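Long-range contacts in 3-Hydroxyacyl-CoA dehydrogenase (Ralstonia eutropha H16, PDB 4PZD), which catalyses, as a 3-hydroxyacyl-CoA dehydrogenase, the NAD-dependent oxidation of (3S)-3-hydroxyacyl-CoA and probably acts on 3-hydroxybutyryl-CoA: residues Asn28-Asp33 against Asp78-Thr83; Ile85-Ala90 against Ile113-Thr118; Leu150-Arg155 against Ile179-Ser184. All coordinates share one frame; numbering follows the deposited sequence.

Contact 1 (Asn28-Asp33 against Asp78-Thr83); sequences NVVMVD and DDLKAT. With NAD (nicotinamide-adenine-dinucleotide), chain J.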
loop_
_atom_site.group_PDB
_atom_site.type_symbol
_atom_site.label_atom_id
_atom_site.label_comp_id
_atom_site.label_asym_id
_atom_site.label_seq_id
_atom_site.Cartn_x
_atom_site.Cartn_y
_atom_site.Cartn_z
ATOM N N ASN A 28 -28.915 5.641 21.229
ATOM C CA ASN A 28 -30.034 6.424 20.707
ATOM C C ASN A 28 -29.524 7.460 19.724
ATOM O O ASN A 28 -28.733 8.333 20.092
ATOM C CB ASN A 28 -30.771 7.142 21.846
ATOM C CG ASN A 28 -31.095 6.220 23.019
ATOM O OD1 ASN A 28 -30.379 6.215 24.034
ATOM N ND2 ASN A 28 -32.178 5.438 22.888
ATOM N N VAL A 29 -29.956 7.362 18.472
ATOM C CA VAL A 29 -29.539 8.320 17.462
ATOM C C VAL A 29 -30.669 9.252 17.119
ATOM O O VAL A 29 -31.774 8.801 16.884
ATOM C CB VAL A 29 -29.136 7.655 16.140
ATOM C CG1 VAL A 29 -28.591 8.717 15.186
ATOM C CG2 VAL A 29 -28.119 6.549 16.363
ATOM N N VAL A 30 -30.368 10.542 17.067
ATOM C CA VAL A 30 -31.284 11.565 16.563
ATOM C C VAL A 30 -30.722 12.060 15.227
ATOM O O VAL A 30 -29.792 12.877 15.182
ATOM C CB VAL A 30 -31.439 12.732 17.570
ATOM C CG1 VAL A 30 -32.154 13.928 16.953
ATOM C CG2 VAL A 30 -32.186 12.261 18.802
ATOM N N MET A 31 -31.276 11.551 14.136
ATOM C CA MET A 31 -30.745 11.863 12.830
ATOM C C MET A 31 -31.547 12.977 12.187
ATOM O O MET A 31 -32.742 12.833 11.989
ATOM C CB MET A 31 -30.791 10.643 11.956
ATOM C CG MET A 31 -29.733 10.670 10.889
ATOM S SD MET A 31 -30.069 9.538 9.539
ATOM C CE MET A 31 -31.013 8.224 10.299
ATOM N N VAL A 32 -30.877 14.070 11.846
ATOM C CA VAL A 32 -31.531 15.260 11.311
ATOM C C VAL A 32 -31.128 15.500 9.838
ATOM O O VAL A 32 -29.947 15.460 9.503
ATOM C CB VAL A 32 -31.171 16.482 12.188
ATOM C CG1 VAL A 32 -31.844 17.746 11.682
ATOM C CG2 VAL A 32 -31.566 16.235 13.634
ATOM N N ASP A 33 -32.104 15.710 8.950
ATOM C CA ASP A 33 -31.823 16.199 7.579
ATOM C C ASP A 33 -32.783 17.351 7.243
ATOM O O ASP A 33 -33.403 17.912 8.156
ATOM C CB ASP A 33 -31.887 15.057 6.550
ATOM C CG ASP A 33 -30.858 15.205 5.440
ATOM O OD1 ASP A 33 -30.655 16.345 4.974
ATOM O OD2 ASP A 33 -30.258 14.193 5.024
ATOM N N ASP A 78 -33.851 21.473 16.840
ATOM C CA ASP A 78 -33.934 21.519 18.305
ATOM C C ASP A 78 -33.987 20.119 18.933
ATOM O O ASP A 78 -33.888 19.996 20.145
ATOM C CB ASP A 78 -35.157 22.331 18.768
ATOM C CG ASP A 78 -35.040 23.820 18.454
ATOM O OD1 ASP A 78 -34.136 24.479 19.007
ATOM O OD2 ASP A 78 -35.869 24.341 17.673
ATOM N N ASP A 79 -34.141 19.064 18.127
ATOM C CA ASP A 79 -34.169 17.692 18.662
ATOM C C ASP A 79 -32.833 17.305 19.250
ATOM O O ASP A 79 -32.741 16.361 20.018
ATOM C CB ASP A 79 -34.543 16.686 17.580
ATOM C CG ASP A 79 -35.919 16.928 17.032
ATOM O OD1 ASP A 79 -36.176 18.071 16.625
ATOM O OD2 ASP A 79 -36.741 15.994 16.997
ATOM N N LEU A 80 -31.806 18.056 18.872
ATOM C CA LEU A 80 -30.435 17.810 19.294
ATOM C C LEU A 80 -30.089 18.370 20.690
ATOM O O LEU A 80 -28.941 18.249 21.128
ATOM C CB LEU A 80 -29.468 18.391 18.251
ATOM C CG LEU A 80 -29.677 18.003 16.780
ATOM C CD1 LEU A 80 -28.806 18.867 15.883
ATOM C CD2 LEU A 80 -29.378 16.535 16.548
ATOM N N LYS A 81 -31.045 18.993 21.384
ATOM C CA LYS A 81 -30.897 19.216 22.831
ATOM C C LYS A 81 -31.028 17.865 23.559
ATOM O O LYS A 81 -30.481 17.682 24.640
ATOM C CB LYS A 81 -31.934 20.204 23.370
ATOM C CG LYS A 81 -31.859 21.614 22.796
ATOM C CD LYS A 81 -32.784 22.569 23.554
ATOM C CE LYS A 81 -33.256 23.740 22.691
ATOM N NZ LYS A 81 -32.213 24.789 22.566
ATOM N N ALA A 82 -31.731 16.916 22.938
ATOM C CA ALA A 82 -31.822 15.545 23.444
ATOM C C ALA A 82 -30.454 14.906 23.664
ATOM O O ALA A 82 -30.329 13.998 24.479
ATOM C CB ALA A 82 -32.641 14.670 22.480
ATOM N N THR A 83 -29.433 15.397 22.961
ATOM C CA THR A 83 -28.269 14.582 22.608
ATOM C C THR A 83 -26.995 14.859 23.405
ATOM O O THR A 83 -26.742 15.986 23.815
ATOM C CB THR A 83 -27.930 14.778 21.122
ATOM O OG1 THR A 83 -27.482 16.121 20.911
ATOM C CG2 THR A 83 -29.158 14.516 20.255
HETATM P PA NAD J . -24.553 11.913 0.491
HETATM O O1A NAD J . -24.634 12.555 -0.874
HETATM O O2A NAD J . -24.737 10.415 0.598
HETATM O O5B NAD J . -25.660 12.637 1.416
HETATM C C5B NAD J . -25.458 13.930 1.998
HETATM C C4B NAD J . -26.586 14.216 2.986
HETATM O O4B NAD J . -26.309 15.418 3.727
HETATM C C3B NAD J . -27.935 14.388 2.267
HETATM O O3B NAD J . -28.947 13.478 2.757
HETATM C C2B NAD J . -28.284 15.854 2.502
HETATM O O2B NAD J . -29.698 16.114 2.575
HETATM C C1B NAD J . -27.531 16.181 3.799
HETATM N N9A NAD J . -27.411 17.669 3.990
HETATM C C8A NAD J . -26.947 18.603 3.117
HETATM N N7A NAD J . -27.044 19.851 3.665
HETATM C C5A NAD J . -27.580 19.732 4.896
HETATM C C6A NAD J . -27.954 20.649 6.022
HETATM N N6A NAD J . -27.756 21.998 5.918
HETATM N N1A NAD J . -28.497 20.097 7.154
HETATM C C2A NAD J . -28.699 18.759 7.263
HETATM N N3A NAD J . -28.373 17.882 6.276
HETATM C C4A NAD J . -27.826 18.295 5.101
HETATM O O3 NAD J . -23.161 12.371 1.179
HETATM P PN NAD J . -22.285 11.541 2.260
HETATM O O1N NAD J . -21.547 10.439 1.531
HETATM O O2N NAD J . -23.144 11.206 3.464
HETATM O O5D NAD J . -21.176 12.654 2.663
HETATM C C5D NAD J . -21.277 13.442 3.844
HETATM C C4D NAD J . -19.930 14.056 4.225
HETATM O O4D NAD J . -19.071 13.116 4.888
HETATM C C3D NAD J . -19.106 14.543 3.053
HETATM O O3D NAD J . -19.522 15.824 2.606
HETATM C C2D NAD J . -17.723 14.545 3.657
HETATM O O2D NAD J . -17.566 15.699 4.488
HETATM C C1D NAD J . -17.686 13.334 4.547
HETATM N N1N NAD J . -17.018 12.188 3.866
HETATM C C2N NAD J . -17.532 11.657 2.732
HETATM C C3N NAD J . -16.932 10.579 2.073
HETATM C C7N NAD J . -17.582 10.036 0.816
HETATM O O7N NAD J . -16.922 9.876 -0.194
HETATM N N7N NAD J . -18.883 9.732 0.819
HETATM C C4N NAD J . -15.757 10.036 2.609
HETATM C C5N NAD J . -15.236 10.584 3.775
HETATM C C6N NAD J . -15.881 11.666 4.384
#
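D79 touches V30 through its CB methylene, 3.7 Å from CG1 of V30, and not through its flat carboxylate; the two side chains cross at about a right angle. The carboxylate of D33, just past the strand, turns to the cofactor. Its two oxygens are shared between the adenosine ribose hydroxyls, OD1 accepting from O2B of NAD at 2.6 Å and OD2 from O3B at 2.7 Å. The amide of A11 also donates to OD2, and the side chain of D33 rests on A38 and V39 of helix 37-54.

Between the segments the evidence is wholly apolar. V30 holds CG1 opposite its backbone N (chi1 168°), which brings this methyl beside both D79 and CD2 of L80, the latter at 3.8 Å. The same CD2 reaches CG2 of V32 at 3.7 Å, so one leucine methyl bridges two valines on the same side of the strand. T83 contributes CG2, 3.9 Å from CB of V30, while its OG1 donates to O of L80 at 2.6 Å, tilted 33° from the carbonyl plane.

No hydrogen bond links the segments: those of the T83 and D33 side chains go to the turn, to A11 and to the cofactor. An acid gripping both ribose hydroxyls after the second Rossmann strand is the classical mark of NAD use, and would probably disfavour a 2'-phosphate.

Contact 2 (Ile85-Ala90 against Ile113-Thr118); sequences IVIEAA and IIASNT. With NAD (nicotinamide-adenine-dinucleotide), chain J.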
loop_
_atom_site.group_PDB
_atom_site.type_symbol
_atom_site.label_atom_id
_atom_site.label_comp_id
_atom_site.label_asym_id
_atom_site.label_seq_id
_atom_site.Cartn_x
_atom_site.Cartn_y
_atom_site.Cartn_z
ATOM N N ILE A 85 -23.914 14.337 22.106
ATOM C CA ILE A 85 -22.914 14.756 21.139
ATOM C C ILE A 85 -23.548 14.772 19.747
ATOM O O ILE A 85 -24.339 13.890 19.408
ATOM C CB ILE A 85 -21.729 13.775 21.131
ATOM C CG1 ILE A 85 -20.684 14.193 20.098
ATOM C CG2 ILE A 85 -22.202 12.349 20.834
ATOM C CD1 ILE A 85 -19.506 13.246 20.030
ATOM N N VAL A 86 -23.184 15.765 18.944
ATOM C CA VAL A 86 -23.649 15.854 17.571
ATOM C C VAL A 86 -22.481 15.678 16.616
ATOM O O VAL A 86 -21.446 16.325 16.769
ATOM C CB VAL A 86 -24.285 17.224 17.267
ATOM C CG1 VAL A 86 -25.105 17.151 15.980
ATOM C CG2 VAL A 86 -25.139 17.701 18.441
ATOM N N ILE A 87 -22.677 14.826 15.618
ATOM C CA ILE A 87 -21.725 14.633 14.536
ATOM C C ILE A 87 -22.290 15.220 13.248
ATOM O O ILE A 87 -23.340 14.774 12.798
ATOM C CB ILE A 87 -21.491 13.131 14.273
ATOM C CG1 ILE A 87 -20.908 12.445 15.530
ATOM C CG2 ILE A 87 -20.621 12.940 13.024
ATOM C CD1 ILE A 87 -20.675 10.961 15.366
ATOM N N GLU A 88 -21.582 16.195 12.663
ATOM C CA GLU A 88 -21.942 16.760 11.372
ATOM C C GLU A 88 -21.423 15.841 10.309
ATOM O O GLU A 88 -20.311 15.357 10.404
ATOM C CB GLU A 88 -21.355 18.164 11.183
ATOM C CG GLU A 88 -21.726 18.845 9.857
ATOM C CD GLU A 88 -20.783 18.470 8.727
ATOM O OE1 GLU A 88 -19.593 18.822 8.825
ATOM O OE2 GLU A 88 -21.213 17.819 7.752
ATOM N N ALA A 89 -22.228 15.627 9.276
ATOM C CA ALA A 89 -21.939 14.618 8.279
ATOM C C ALA A 89 -22.759 14.867 7.012
ATOM O O ALA A 89 -23.248 13.947 6.343
ATOM C CB ALA A 89 -22.236 13.242 8.866
ATOM N N ALA A 90 -22.870 16.139 6.674
ATOM C CA ALA A 90 -23.773 16.598 5.634
ATOM C C ALA A 90 -23.049 17.047 4.374
ATOM O O ALA A 90 -23.620 16.923 3.275
ATOM C CB ALA A 90 -24.615 17.737 6.169
ATOM N N ILE A 113 -20.471 17.852 22.997
ATOM C CA ILE A 113 -19.378 17.768 22.056
ATOM C C ILE A 113 -19.925 17.879 20.654
ATOM O O ILE A 113 -20.936 17.249 20.324
ATOM C CB ILE A 113 -18.628 16.436 22.185
ATOM C CG1 ILE A 113 -17.837 16.410 23.508
ATOM C CG2 ILE A 113 -17.724 16.235 20.970
ATOM C CD1 ILE A 113 -17.204 15.077 23.852
ATOM N N ILE A 114 -19.239 18.672 19.843
ATOM C CA ILE A 114 -19.533 18.776 18.435
ATOM C C ILE A 114 -18.377 18.202 17.575
ATOM O O ILE A 114 -17.212 18.612 17.693
ATOM C CB ILE A 114 -19.794 20.245 18.064
ATOM C CG1 ILE A 114 -20.847 20.836 19.009
ATOM C CG2 ILE A 114 -20.196 20.350 16.600
ATOM C CD1 ILE A 114 -21.152 22.302 18.755
ATOM N N ALA A 115 -18.709 17.241 16.721
ATOM C CA ALA A 115 -17.742 16.645 15.825
ATOM C C ALA A 115 -18.133 16.977 14.403
ATOM O O ALA A 115 -19.244 17.443 14.143
ATOM C CB ALA A 115 -17.698 15.141 16.008
ATOM N N SER A 116 -17.191 16.745 13.496
ATOM C CA SER A 116 -17.402 16.914 12.062
ATOM C C SER A 116 -16.647 15.836 11.320
ATOM O O SER A 116 -15.445 15.685 11.489
ATOM C CB SER A 116 -16.936 18.300 11.592
ATOM O OG SER A 116 -17.703 18.771 10.494
ATOM N N ASN A 117 -17.377 15.056 10.543
ATOM C CA ASN A 117 -16.783 14.124 9.614
ATOM C C ASN A 117 -16.230 14.908 8.410
ATOM O O ASN A 117 -16.885 15.813 7.883
ATOM C CB ASN A 117 -17.848 13.136 9.150
ATOM C CG ASN A 117 -17.277 11.973 8.389
ATOM O OD1 ASN A 117 -17.440 11.858 7.181
ATOM N ND2 ASN A 117 -16.631 11.084 9.097
ATOM N N THR A 118 -15.029 14.553 7.979
ATOM C CA THR A 118 -14.359 15.254 6.898
ATOM C C THR A 118 -13.075 14.488 6.548
ATOM O O THR A 118 -12.410 13.935 7.431
ATOM C CB THR A 118 -14.028 16.725 7.279
ATOM O OG1 THR A 118 -13.454 17.413 6.157
ATOM C CG2 THR A 118 -13.071 16.801 8.468
HETATM P PA NAD J . -24.553 11.913 0.491
HETATM O O1A NAD J . -24.634 12.555 -0.874
HETATM O O2A NAD J . -24.737 10.415 0.598
HETATM O O5B NAD J . -25.660 12.637 1.416
HETATM C C5B NAD J . -25.458 13.930 1.998
HETATM C C4B NAD J . -26.586 14.216 2.986
HETATM O O4B NAD J . -26.309 15.418 3.727
HETATM C C3B NAD J . -27.935 14.388 2.267
HETATM O O3B NAD J . -28.947 13.478 2.757
HETATM C C2B NAD J . -28.284 15.854 2.502
HETATM O O2B NAD J . -29.698 16.114 2.575
HETATM C C1B NAD J . -27.531 16.181 3.799
HETATM N N9A NAD J . -27.411 17.669 3.990
HETATM C C8A NAD J . -26.947 18.603 3.117
HETATM N N7A NAD J . -27.044 19.851 3.665
HETATM C C5A NAD J . -27.580 19.732 4.896
HETATM C C6A NAD J . -27.954 20.649 6.022
HETATM N N6A NAD J . -27.756 21.998 5.918
HETATM N N1A NAD J . -28.497 20.097 7.154
HETATM C C2A NAD J . -28.699 18.759 7.263
HETATM N N3A NAD J . -28.373 17.882 6.276
HETATM C C4A NAD J . -27.826 18.295 5.101
HETATM O O3 NAD J . -23.161 12.371 1.179
HETATM P PN NAD J . -22.285 11.541 2.260
HETATM O O1N NAD J . -21.547 10.439 1.531
HETATM O O2N NAD J . -23.144 11.206 3.464
HETATM O O5D NAD J . -21.176 12.654 2.663
HETATM C C5D NAD J . -21.277 13.442 3.844
HETATM C C4D NAD J . -19.930 14.056 4.225
HETATM O O4D NAD J . -19.071 13.116 4.888
HETATM C C3D NAD J . -19.106 14.543 3.053
HETATM O O3D NAD J . -19.522 15.824 2.606
HETATM C C2D NAD J . -17.723 14.545 3.657
HETATM O O2D NAD J . -17.566 15.699 4.488
HETATM C C1D NAD J . -17.686 13.334 4.547
HETATM N N1N NAD J . -17.018 12.188 3.866
HETATM C C2N NAD J . -17.532 11.657 2.732
HETATM C C3N NAD J . -16.932 10.579 2.073
HETATM C C7N NAD J . -17.582 10.036 0.816
HETATM O O7N NAD J . -16.922 9.876 -0.194
HETATM N N7N NAD J . -18.883 9.732 0.819
HETATM C C4N NAD J . -15.757 10.036 2.609
HETATM C C5N NAD J . -15.236 10.584 3.775
HETATM C C6N NAD J . -15.881 11.666 4.384
#
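I85 and I113 form the closely packed end of this strand pair, with CD1 of I85 3.6 Å from CG2 of I113. The fully extended I85 side chain, with CG1 opposite the backbone N (chi1 179°), lays its CG1-CD1 arm obliquely across its partner. At the other end of the strands E88 and S116 approach through OE1 and OG, 2.5 Å apart. OE1 also forms a salt bridge with K97, while OE2 accepts from the amides of A90, at 2.6 Å, and T91. Several donors therefore fix the rotation of this buried carboxylate at the strand end.

Side-chain packing is slacker in the middle, where across the pair I87 meets the methyl of A115, CG1 to CB at 4.2 Å. Backbone bonds hold this part: N of A115 donates to O of V86 at 2.9 Å with an almost straight N-H...O angle of 176°, and N of E88 donates to O of A115. Past E88, A89 CB stands 4.4 Å from N117 CB. Every touching residue is buried; this looser end opens onto the cofactor and not onto solvent, CB of A90 lying 3.4 Å from C4A of the NAD adenine.

These parallel strands, whose axes differ by 20°, are joined by helix 94-107 in a beta-alpha-beta unit of the Rossmann domain. That helix packs on E88, I114 and S116; helix 161-173 meets I85 and I113 on the other face. Strand 5-9 bonds to the outer edge of strand 85-88, and strand 136-141 to that of strand 113-117.

Contact 3 (Leu150-Arg155 against Ile179-Ser184); sequences LVELIR and ITVKNS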
loop_
_atom_site.group_PDB
_atom_site.type_symbol
_atom_site.label_atom_id
_atom_site.label_comp_id
_atom_site.label_asym_id
_atom_site.label_seq_id
_atom_site.Cartn_x
_atom_site.Cartn_y
_atom_site.Cartn_z
ATOM N N LEU A 150 -12.531 1.181 11.564
ATOM C CA LEU A 150 -11.722 2.277 12.099
ATOM C C LEU A 150 -12.238 3.646 11.772
ATOM O O LEU A 150 -13.007 3.843 10.816
ATOM C CB LEU A 150 -10.250 2.170 11.686
ATOM C CG LEU A 150 -9.755 2.419 10.253
ATOM C CD1 LEU A 150 -10.864 2.346 9.192
ATOM C CD2 LEU A 150 -8.960 3.717 10.182
ATOM N N VAL A 151 -11.813 4.571 12.624
ATOM C CA VAL A 151 -12.123 5.980 12.544
ATOM C C VAL A 151 -10.838 6.758 12.776
ATOM O O VAL A 151 -10.024 6.378 13.635
ATOM C CB VAL A 151 -13.037 6.406 13.689
ATOM C CG1 VAL A 151 -13.690 7.734 13.362
ATOM C CG2 VAL A 151 -14.087 5.352 13.944
ATOM N N GLU A 152 -10.650 7.854 12.049
ATOM C CA GLU A 152 -9.576 8.744 12.386
ATOM C C GLU A 152 -10.223 9.766 13.278
ATOM O O GLU A 152 -11.289 10.276 12.959
ATOM C CB GLU A 152 -8.902 9.372 11.162
ATOM C CG GLU A 152 -8.005 8.422 10.366
ATOM C CD GLU A 152 -7.274 9.089 9.188
ATOM O OE1 GLU A 152 -7.903 9.647 8.244
ATOM O OE2 GLU A 152 -6.027 9.026 9.193
ATOM N N LEU A 153 -9.588 9.999 14.424
ATOM C CA LEU A 153 -9.997 10.985 15.391
ATOM C C LEU A 153 -8.989 12.077 15.292
ATOM O O LEU A 153 -7.844 11.855 15.596
ATOM C CB LEU A 153 -9.929 10.416 16.802
ATOM C CG LEU A 153 -10.831 9.228 17.144
ATOM C CD1 LEU A 153 -10.612 8.818 18.603
ATOM C CD2 LEU A 153 -12.291 9.561 16.868
ATOM N N ILE A 154 -9.424 13.262 14.905
ATOM C CA ILE A 154 -8.520 14.323 14.565
ATOM C C ILE A 154 -8.705 15.487 15.523
ATOM O O ILE A 154 -9.758 16.137 15.542
ATOM C CB ILE A 154 -8.767 14.821 13.145
ATOM C CG1 ILE A 154 -8.652 13.655 12.147
ATOM C CG2 ILE A 154 -7.800 15.969 12.809
ATOM C CD1 ILE A 154 -9.920 13.372 11.360
ATOM N N ARG A 155 -7.662 15.779 16.288
ATOM C CA ARG A 155 -7.719 16.849 17.248
ATOM C C ARG A 155 -7.366 18.107 16.544
ATOM O O ARG A 155 -6.348 18.189 15.882
ATOM C CB ARG A 155 -6.717 16.610 18.363
ATOM C CG ARG A 155 -7.029 15.349 19.149
ATOM C CD ARG A 155 -6.073 15.119 20.317
ATOM N NE ARG A 155 -6.071 16.214 21.300
ATOM C CZ ARG A 155 -5.811 16.060 22.591
ATOM N NH1 ARG A 155 -5.566 14.858 23.114
ATOM N NH2 ARG A 155 -5.838 17.118 23.375
ATOM N N ILE A 179 -8.084 5.934 15.595
ATOM C CA ILE A 179 -6.719 6.349 15.315
ATOM C C ILE A 179 -6.668 7.814 15.675
ATOM O O ILE A 179 -7.469 8.566 15.145
ATOM C CB ILE A 179 -6.444 6.199 13.790
ATOM C CG1 ILE A 179 -6.356 4.729 13.402
ATOM C CG2 ILE A 179 -5.185 6.928 13.337
ATOM C CD1 ILE A 179 -5.499 3.914 14.344
ATOM N N THR A 180 -5.762 8.239 16.562
ATOM C CA THR A 180 -5.635 9.689 16.903
ATOM C C THR A 180 -4.577 10.429 16.061
ATOM O O THR A 180 -3.473 9.939 15.813
ATOM C CB THR A 180 -5.489 9.926 18.426
ATOM O OG1 THR A 180 -6.798 9.978 19.012
ATOM C CG2 THR A 180 -4.786 11.246 18.764
ATOM N N VAL A 181 -4.950 11.608 15.579
ATOM C CA VAL A 181 -4.113 12.318 14.614
ATOM C C VAL A 181 -4.194 13.785 14.895
ATOM O O VAL A 181 -5.299 14.301 15.076
ATOM C CB VAL A 181 -4.602 12.107 13.172
ATOM C CG1 VAL A 181 -3.570 12.596 12.197
ATOM C CG2 VAL A 181 -4.868 10.638 12.914
ATOM N N LYS A 182 -3.050 14.462 14.931
ATOM C CA LYS A 182 -3.083 15.927 15.033
ATOM C C LYS A 182 -3.546 16.483 13.705
ATOM O O LYS A 182 -3.020 16.111 12.685
ATOM C CB LYS A 182 -1.711 16.516 15.339
ATOM C CG LYS A 182 -1.146 16.078 16.667
ATOM C CD LYS A 182 -0.035 17.011 17.088
ATOM C CE LYS A 182 0.780 16.385 18.223
ATOM N NZ LYS A 182 1.675 17.382 18.893
ATOM N N ASN A 183 -4.508 17.397 13.713
ATOM C CA ASN A 183 -4.948 18.027 12.467
ATOM C C ASN A 183 -3.759 18.357 11.516
ATOM O O ASN A 183 -2.808 19.015 11.927
ATOM C CB ASN A 183 -5.765 19.257 12.790
ATOM C CG ASN A 183 -6.439 19.830 11.570
ATOM O OD1 ASN A 183 -7.162 19.135 10.864
ATOM N ND2 ASN A 183 -6.202 21.117 11.309
ATOM N N SER A 184 -3.812 17.850 10.275
ATOM C CA SER A 184 -2.701 17.935 9.287
ATOM C C SER A 184 -3.230 17.476 7.919
ATOM O O SER A 184 -3.942 16.481 7.816
ATOM C CB SER A 184 -1.529 17.023 9.693
ATOM O OG SER A 184 -0.587 16.756 8.629
#
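V151, L153 and R155 carry the backbone pairing with I179, V181 and N183, in five hydrogen bonds that switch direction from one to the next. L153 sits at the centre: its N donates to O of I179 at 2.7 Å (N-H...O angle 173°), and its O accepts from N of V181 at 2.9 Å. The last bond, from N of N183 to O of R155 at 3.0 Å, carries the pairing one residue past the second strand. CA-H...O contacts supplement these bonds, among them CA of I154 to O of V181 at 3.3 Å.

Van der Waals contacts come next. The apolar pair L150 and I179 meets with CD2 of L150 4.3 Å from CG1 of I179, whereas I154 sets its CG2 against a backbone atom, CA of N183, at 3.5 Å. On the opposite face L153 crosses T180 obliquely, its CB 3.9 Å from the hydroxyl OG1 of T180.

Both strands belong to a beta-alpha-beta unit completed by helix 161-173, which covers the face bearing L153, R155 and T180. The unit extends the Rossmann sheet beyond strand 136-141, to which strand 150-155 runs antiparallel; strand 177-182 is outermost in the chain, and the second subunit packs on I179 and K182.

The polar side-chain ends mostly find partners outside the pair. E152 OE2 accepts from the amides of V188 and V189, and its side chain comes within about 3 Å of that of H140, predicted to be important for catalysis; a histidine-glutamate pair is found in related dehydrogenases. R155 bonds to T159 O and forms a salt bridge with D161. With CG opposite its backbone N (chi1 -171°), N183 carries its amide away from R155; there OD1 accepts from I123 N and ND2 bonds to S122 OG.

Overall arrangement
All three contacts reach one mixed sheet and follow in series along the chain. Contacts 1 and 2, their centres 12 Å apart, meet directly where CD1 of L80 packs on CG1 of V86 at 4.1 Å, and both touch NAD: contact 1 at the adenosine ribose, contact 2 from the adenine to the nicotinamide ribose. Contact 3 lies farther across the sheet, its centre 14 Å from that of contact 2 and 24 Å from that of contact 1. Contacts 2 and 3 do not touch, their nearest atoms being about 5 Å apart. The E152 side chain of contact 3, next to that of H140, predicted to be important for catalysis, lies about 9 Å from NAD.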